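Local coordinates for sesquisabinene B synthase 2 (Santalum album, PDB 6A2A), which probably cyclises farnesyl diphosphate to the sesquiterpene sesquisabinene B, as a magnesium- or manganese-dependent terpene synthase of plants, at residues Tyr322-Met325 / Glu326-Glu329; Glu394-Trp397 / Phe398-His402; Lys403-Leu406 / Glu407-Leu410. One frame throughout, in Å; residues are numbered along the deposited sequence.

All three contacts are local turns at helix ends in the metal-binding domain of the synthase, in series along the chain. Contact 1 starts helix 325-337, just after the helix that carries Asp316 and Asp320. Contact 2 ends helix 377-400 and includes Glu394, whose side chain lies about 6 Å from each of those aspartates. All three acids bind magnesium in a crystal structure of this protein, but the present chain holds no metal there. Contact 3 opens helix 406-416. Contacts 2 and 3 touch, His402 NE2 lying 2.7 Å from Glu408 OE2, with centres 12 Å apart. Contact 1 stands apart, its centre 14 Å from that of contact 2 and 24 Å from that of contact 3.

Contact 1: Tyr322-Met325 / Glu326-Glu329; sequences YGTM and EELE
The backbone passes at Thr324 from an extended loop into the first turn of helix 325-337, and Leu328 N and Glu329 N donate to the carbonyls of Thr324 and Met325, each at 3.0 Å from the oxygen. The entry is a capping box, a reciprocal pair between the N-cap Thr324 and Glu327 three residues on. Thr324 OG1 accepts from Glu327 N over 3.2 Å in a nearly straight bond. In return, the backbone N-H of Thr324 points at Glu327 OE1, with N and OE1 2.8 Å apart. This second bond is straighter still, at 172°. The oxygen is met on its anti side, with the donor 29° out of the carboxylate plane. The glutamate can reach back because its CG stands beside its own backbone N (chi1 -71°) and the chain then runs extended, passing obliquely across the threonine so that CG lies against OG1. Two N-H groups at the helix start thus receive side-chain acceptors, and the carboxylate is held near the positive end of the helix dipole, which would probably stabilise its negative charge.

Behind the box, Leu328 turns back toward the loop. Its CD1 rests 3.8 Å from Gly323 O. The other methyl, Leu328 CD2, faces Gly323 CA at 4.1 Å. The leucine also packs on Val318 and Tyr319 of the preceding helix 299-321, and so ties the new helix to the old one. Before the cap, the hydroxyl of Tyr322 hydrogen-bonds to Asn349. On the exposed flank, Met325 and Glu329 run alongside each other, with Met325 CG 3.6 Å from Glu329 OE2.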
# COMPACT_ATOMS: atom_id res chain seq x y z
N TYR A 322 3.37 21.88 -17.62
CA TYR A 322 2.49 22.44 -16.59
C TYR A 322 3.14 23.58 -15.79
O TYR A 322 2.58 24.67 -15.72
CB TYR A 322 2.01 21.36 -15.60
CG TYR A 322 0.72 21.74 -14.93
CD1 TYR A 322 -0.49 21.58 -15.60
CD2 TYR A 322 0.71 22.26 -13.65
CE1 TYR A 322 -1.68 21.98 -15.03
CE2 TYR A 322 -0.48 22.64 -13.06
CZ TYR A 322 -1.68 22.49 -13.74
OH TYR A 322 -2.88 22.87 -13.19
N GLY A 323 4.27 23.34 -15.14
CA GLY A 323 4.92 24.28 -14.25
C GLY A 323 5.55 25.47 -14.97
O GLY A 323 5.97 25.33 -16.10
N THR A 324 5.52 26.63 -14.30
CA THR A 324 6.31 27.82 -14.73
C THR A 324 7.75 27.61 -14.32
O THR A 324 8.02 26.84 -13.37
CB THR A 324 5.83 29.12 -14.07
OG1 THR A 324 5.95 29.07 -12.64
CG2 THR A 324 4.39 29.42 -14.41
N MET A 325 8.68 28.38 -14.92
CA MET A 325 10.04 28.32 -14.49
C MET A 325 10.19 28.58 -12.98
O MET A 325 11.00 27.92 -12.35
CB MET A 325 10.86 29.34 -15.29
CG MET A 325 12.21 29.64 -14.69
SD MET A 325 13.19 30.66 -15.85
CE MET A 325 12.08 32.04 -16.11
N GLU A 326 9.42 29.45 -12.34
CA GLU A 326 9.57 29.71 -10.89
C GLU A 326 9.08 28.54 -10.02
O GLU A 326 9.70 28.17 -9.00
CB GLU A 326 8.86 31.01 -10.54
CG GLU A 326 9.57 32.21 -11.13
CD GLU A 326 9.13 32.63 -12.52
OE1 GLU A 326 8.51 31.79 -13.23
OE2 GLU A 326 9.36 33.81 -12.90
N GLU A 327 7.97 27.94 -10.40
CA GLU A 327 7.45 26.76 -9.71
C GLU A 327 8.48 25.62 -9.77
O GLU A 327 8.70 24.93 -8.81
CB GLU A 327 6.13 26.36 -10.38
CG GLU A 327 5.00 27.32 -10.10
CD GLU A 327 3.74 27.19 -10.96
OE1 GLU A 327 3.80 26.62 -12.05
OE2 GLU A 327 2.69 27.69 -10.51
N LEU A 328 9.09 25.44 -10.93
CA LEU A 328 9.98 24.32 -11.11
C LEU A 328 11.28 24.58 -10.34
O LEU A 328 11.91 23.66 -9.86
CB LEU A 328 10.17 24.10 -12.60
CG LEU A 328 8.89 23.75 -13.37
CD1 LEU A 328 9.13 23.71 -14.86
CD2 LEU A 328 8.28 22.45 -12.89
N GLU A 329 11.76 25.84 -10.28
CA GLU A 329 12.93 26.18 -9.42
C GLU A 329 12.69 25.75 -7.99
O GLU A 329 13.59 25.24 -7.35
CB GLU A 329 13.23 27.70 -9.33
CG GLU A 329 13.35 28.36 -10.67
CD GLU A 329 13.86 29.80 -10.67
OE1 GLU A 329 13.81 30.46 -9.60
OE2 GLU A 329 14.29 30.24 -11.76

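Contact 2: Glu394-Trp397 / Phe398-His402; sequences EAKW and FHEGH
Trp397 and His402 make the tight part of this contact, their side chains running alongside each other across the end of helix 377-400. His402 CD2 sits over one indole face, toward its rim, 3.3 Å from Trp397 CD1. The two planes meet at 46°, an oblique pairing. With CG anti to the backbone N (chi1 -172°), the imidazole is carried alongside the indole. The indole is buried, also against Pro404, Leu475 and, on the next helix 406-416, Glu408. This is the C-terminal end of the helix: Gly401 leaves helical geometry with positive phi, and His402 N returns a weak bond (2.9 Å, 130°) to Trp397 O. An alanine in place of the tryptophan would probably open a gap facing Pro404, Leu475 and Glu408 and leave His402 CD2 without the indole face beneath it.

Glu394, one of the magnesium-binding residues, hydrogen-bonds through OE2 to Ser416 OG. The other flank is looser and exposed. Lys396 and Glu400 run side by side, but their salt bridge is long, with NZ 3.9 Å from OE2; the lysine's CG comes nearer that oxygen. Also on the solvent-facing part, His399 CD2 rests 3.1 Å from Ala395 O.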
# COMPACT_ATOMS: atom_id res chain seq x y z
N GLU A 394 17.82 21.27 -19.65
CA GLU A 394 17.11 21.23 -20.88
C GLU A 394 16.19 22.46 -20.99
O GLU A 394 16.11 23.05 -22.08
CB GLU A 394 16.27 19.94 -21.01
CG GLU A 394 17.14 18.76 -21.36
CD GLU A 394 16.44 17.41 -21.50
OE1 GLU A 394 15.25 17.31 -21.13
OE2 GLU A 394 17.11 16.45 -21.93
N ALA A 395 15.49 22.81 -19.91
CA ALA A 395 14.52 23.95 -19.92
C ALA A 395 15.27 25.26 -20.19
O ALA A 395 14.77 26.11 -20.93
CB ALA A 395 13.76 24.05 -18.61
N LYS A 396 16.44 25.41 -19.58
CA LYS A 396 17.29 26.61 -19.80
C LYS A 396 17.67 26.72 -21.28
O LYS A 396 17.41 27.74 -21.96
CB LYS A 396 18.49 26.53 -18.86
CG LYS A 396 19.42 27.73 -18.93
CD LYS A 396 20.37 27.80 -17.78
CE LYS A 396 21.54 26.86 -17.95
NZ LYS A 396 22.56 27.40 -18.89
N TRP A 397 18.17 25.64 -21.85
CA TRP A 397 18.44 25.62 -23.31
C TRP A 397 17.21 26.00 -24.16
O TRP A 397 17.34 26.77 -25.13
CB TRP A 397 18.98 24.26 -23.70
CG TRP A 397 20.31 23.92 -23.10
CD1 TRP A 397 21.27 24.77 -22.63
CD2 TRP A 397 20.90 22.61 -23.07
NE1 TRP A 397 22.38 24.06 -22.24
CE2 TRP A 397 22.20 22.73 -22.52
CE3 TRP A 397 20.46 21.35 -23.44
CZ2 TRP A 397 23.05 21.65 -22.35
CZ3 TRP A 397 21.26 20.26 -23.21
CH2 TRP A 397 22.55 20.41 -22.69
N PHE A 398 16.05 25.44 -23.86
CA PHE A 398 14.84 25.62 -24.64
C PHE A 398 14.43 27.10 -24.60
O PHE A 398 14.08 27.65 -25.65
CB PHE A 398 13.71 24.74 -24.08
CG PHE A 398 12.32 24.96 -24.63
CD1 PHE A 398 12.01 24.67 -25.95
CD2 PHE A 398 11.28 25.35 -23.80
CE1 PHE A 398 10.72 24.79 -26.43
CE2 PHE A 398 9.99 25.52 -24.29
CZ PHE A 398 9.71 25.23 -25.60
N HIS A 399 14.48 27.69 -23.40
CA HIS A 399 14.06 29.10 -23.17
C HIS A 399 15.11 30.10 -23.68
O HIS A 399 14.70 31.20 -24.05
CB HIS A 399 13.79 29.39 -21.69
CG HIS A 399 12.59 28.69 -21.15
ND1 HIS A 399 11.33 28.79 -21.76
CD2 HIS A 399 12.44 27.90 -20.06
CE1 HIS A 399 10.48 28.05 -21.08
NE2 HIS A 399 11.12 27.50 -20.03
N GLU A 400 16.40 29.76 -23.67
CA GLU A 400 17.47 30.64 -24.18
C GLU A 400 17.69 30.45 -25.68
O GLU A 400 18.48 31.17 -26.26
CB GLU A 400 18.85 30.31 -23.61
CG GLU A 400 19.09 30.72 -22.18
CD GLU A 400 20.38 30.11 -21.68
OE1 GLU A 400 21.00 29.30 -22.46
OE2 GLU A 400 20.78 30.42 -20.53
N GLY A 401 17.02 29.49 -26.30
CA GLY A 401 17.26 29.13 -27.69
C GLY A 401 18.64 28.51 -27.95
O GLY A 401 19.12 28.56 -29.08
N HIS A 402 19.29 27.93 -26.95
CA HIS A 402 20.57 27.21 -27.14
C HIS A 402 20.36 25.98 -28.03
O HIS A 402 19.35 25.28 -27.90
CB HIS A 402 21.17 26.79 -25.79
CG HIS A 402 22.55 26.22 -25.85
ND1 HIS A 402 23.63 26.90 -26.36
CD2 HIS A 402 23.04 25.04 -25.38
CE1 HIS A 402 24.72 26.14 -26.27
NE2 HIS A 402 24.39 24.99 -25.64

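Contact 3: Lys403-Leu406 / Glu407-Leu410; sequences KPTL and EEYL
Leu406 and Leu410, one turn apart, make the apolar part of this contact on one side. Leu410 CD1 lies against Leu406 CG at 3.8 Å, the side chains crossing at a slant. Leu406 also packs on Ile496 and Leu499 of helix 489-510, while Leu410 leans on Arg457 and Ile458 of helix 447-462. On the neighbouring side of the turn, Pro404 forms a bump: its CG lies 3.9 Å from Tyr409 CB, in the angle where the tyrosine leaves the backbone. With CG anti to the backbone N, the Tyr409 ring continues past Ser477 and Cys480, and its hydroxyl hydrogen-bonds to Asp461. Leu406 O lies at the edge of this ring, near its plane, while accepting from Leu410 N.

Beside these apolar contacts lies the capping box that starts helix 406-416. Thr405, the N-cap residue, accepts at OG1 from Glu408 N (3.0 Å), and its own N-H donates to Glu408 OE1, 3.0 Å away at 166°. The donor lies above the carboxylate plane, 36° out of it. The glutamate crosses the threonine at about a right angle, its CG wedged between its own backbone N and carbonyl carbon (chi1 76°), and this brings the carboxylate over the loop, where its other oxygen, OE2, is engaged by His402. A water links the two sides of the turn, donating to Glu408 OE1 (2.9 Å) and to Lys403 O (3.0 Å).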
# COMPACT_ATOMS: atom_id res chain seq x y z
N LYS A 403 21.32 25.75 -28.92
CA LYS A 403 21.35 24.62 -29.82
C LYS A 403 22.57 23.78 -29.46
O LYS A 403 23.65 23.99 -29.96
CB LYS A 403 21.41 25.13 -31.27
CG LYS A 403 20.12 25.76 -31.78
CD LYS A 403 20.14 26.16 -33.24
CE LYS A 403 18.75 26.49 -33.76
NZ LYS A 403 18.74 27.70 -34.61
N PRO A 404 22.41 22.83 -28.53
CA PRO A 404 23.58 22.08 -28.09
C PRO A 404 24.08 21.15 -29.20
O PRO A 404 23.36 20.80 -30.13
CB PRO A 404 23.07 21.25 -26.90
CG PRO A 404 21.64 21.02 -27.26
CD PRO A 404 21.20 22.33 -27.88
N THR A 405 25.36 20.80 -29.12
CA THR A 405 25.91 19.76 -29.93
C THR A 405 25.28 18.44 -29.50
O THR A 405 24.79 18.33 -28.36
CB THR A 405 27.41 19.59 -29.74
OG1 THR A 405 27.69 19.46 -28.35
CG2 THR A 405 28.22 20.75 -30.28
N LEU A 406 25.41 17.44 -30.34
CA LEU A 406 24.93 16.11 -29.93
C LEU A 406 25.64 15.66 -28.65
O LEU A 406 24.99 15.16 -27.72
CB LEU A 406 25.15 15.09 -31.04
CG LEU A 406 24.67 13.69 -30.69
CD1 LEU A 406 23.15 13.70 -30.52
CD2 LEU A 406 25.09 12.69 -31.73
N GLU A 407 26.95 15.88 -28.55
CA GLU A 407 27.65 15.38 -27.36
C GLU A 407 27.21 16.19 -26.11
O GLU A 407 26.98 15.57 -25.08
CB GLU A 407 29.18 15.31 -27.55
CG GLU A 407 29.74 13.87 -27.39
CD GLU A 407 29.86 12.99 -28.64
OE1 GLU A 407 29.60 13.53 -29.77
OE2 GLU A 407 30.24 11.76 -28.51
N GLU A 408 26.99 17.50 -26.18
CA GLU A 408 26.56 18.22 -24.99
C GLU A 408 25.12 17.81 -24.63
O GLU A 408 24.76 17.71 -23.42
CB GLU A 408 26.76 19.74 -25.05
CG GLU A 408 25.80 20.54 -25.89
CD GLU A 408 26.13 22.03 -26.00
OE1 GLU A 408 26.73 22.46 -27.04
OE2 GLU A 408 25.82 22.76 -25.03
N TYR A 409 24.30 17.63 -25.63
CA TYR A 409 22.90 17.17 -25.41
C TYR A 409 22.88 15.79 -24.74
O TYR A 409 22.24 15.61 -23.70
CB TYR A 409 22.16 17.18 -26.74
CG TYR A 409 20.85 16.43 -26.66
CD1 TYR A 409 19.76 17.01 -26.08
CD2 TYR A 409 20.74 15.14 -27.16
CE1 TYR A 409 18.56 16.34 -25.97
CE2 TYR A 409 19.54 14.48 -27.12
CZ TYR A 409 18.47 15.04 -26.46
OH TYR A 409 17.27 14.40 -26.40
N LEU A 410 23.61 14.81 -25.25
CA LEU A 410 23.49 13.43 -24.73
C LEU A 410 24.06 13.32 -23.33
O LEU A 410 23.57 12.54 -22.52
CB LEU A 410 24.19 12.41 -25.64
CG LEU A 410 23.51 12.13 -26.97
CD1 LEU A 410 24.35 11.18 -27.79
CD2 LEU A 410 22.09 11.55 -26.78
O HOH W 1 26.21 24.81 -28.67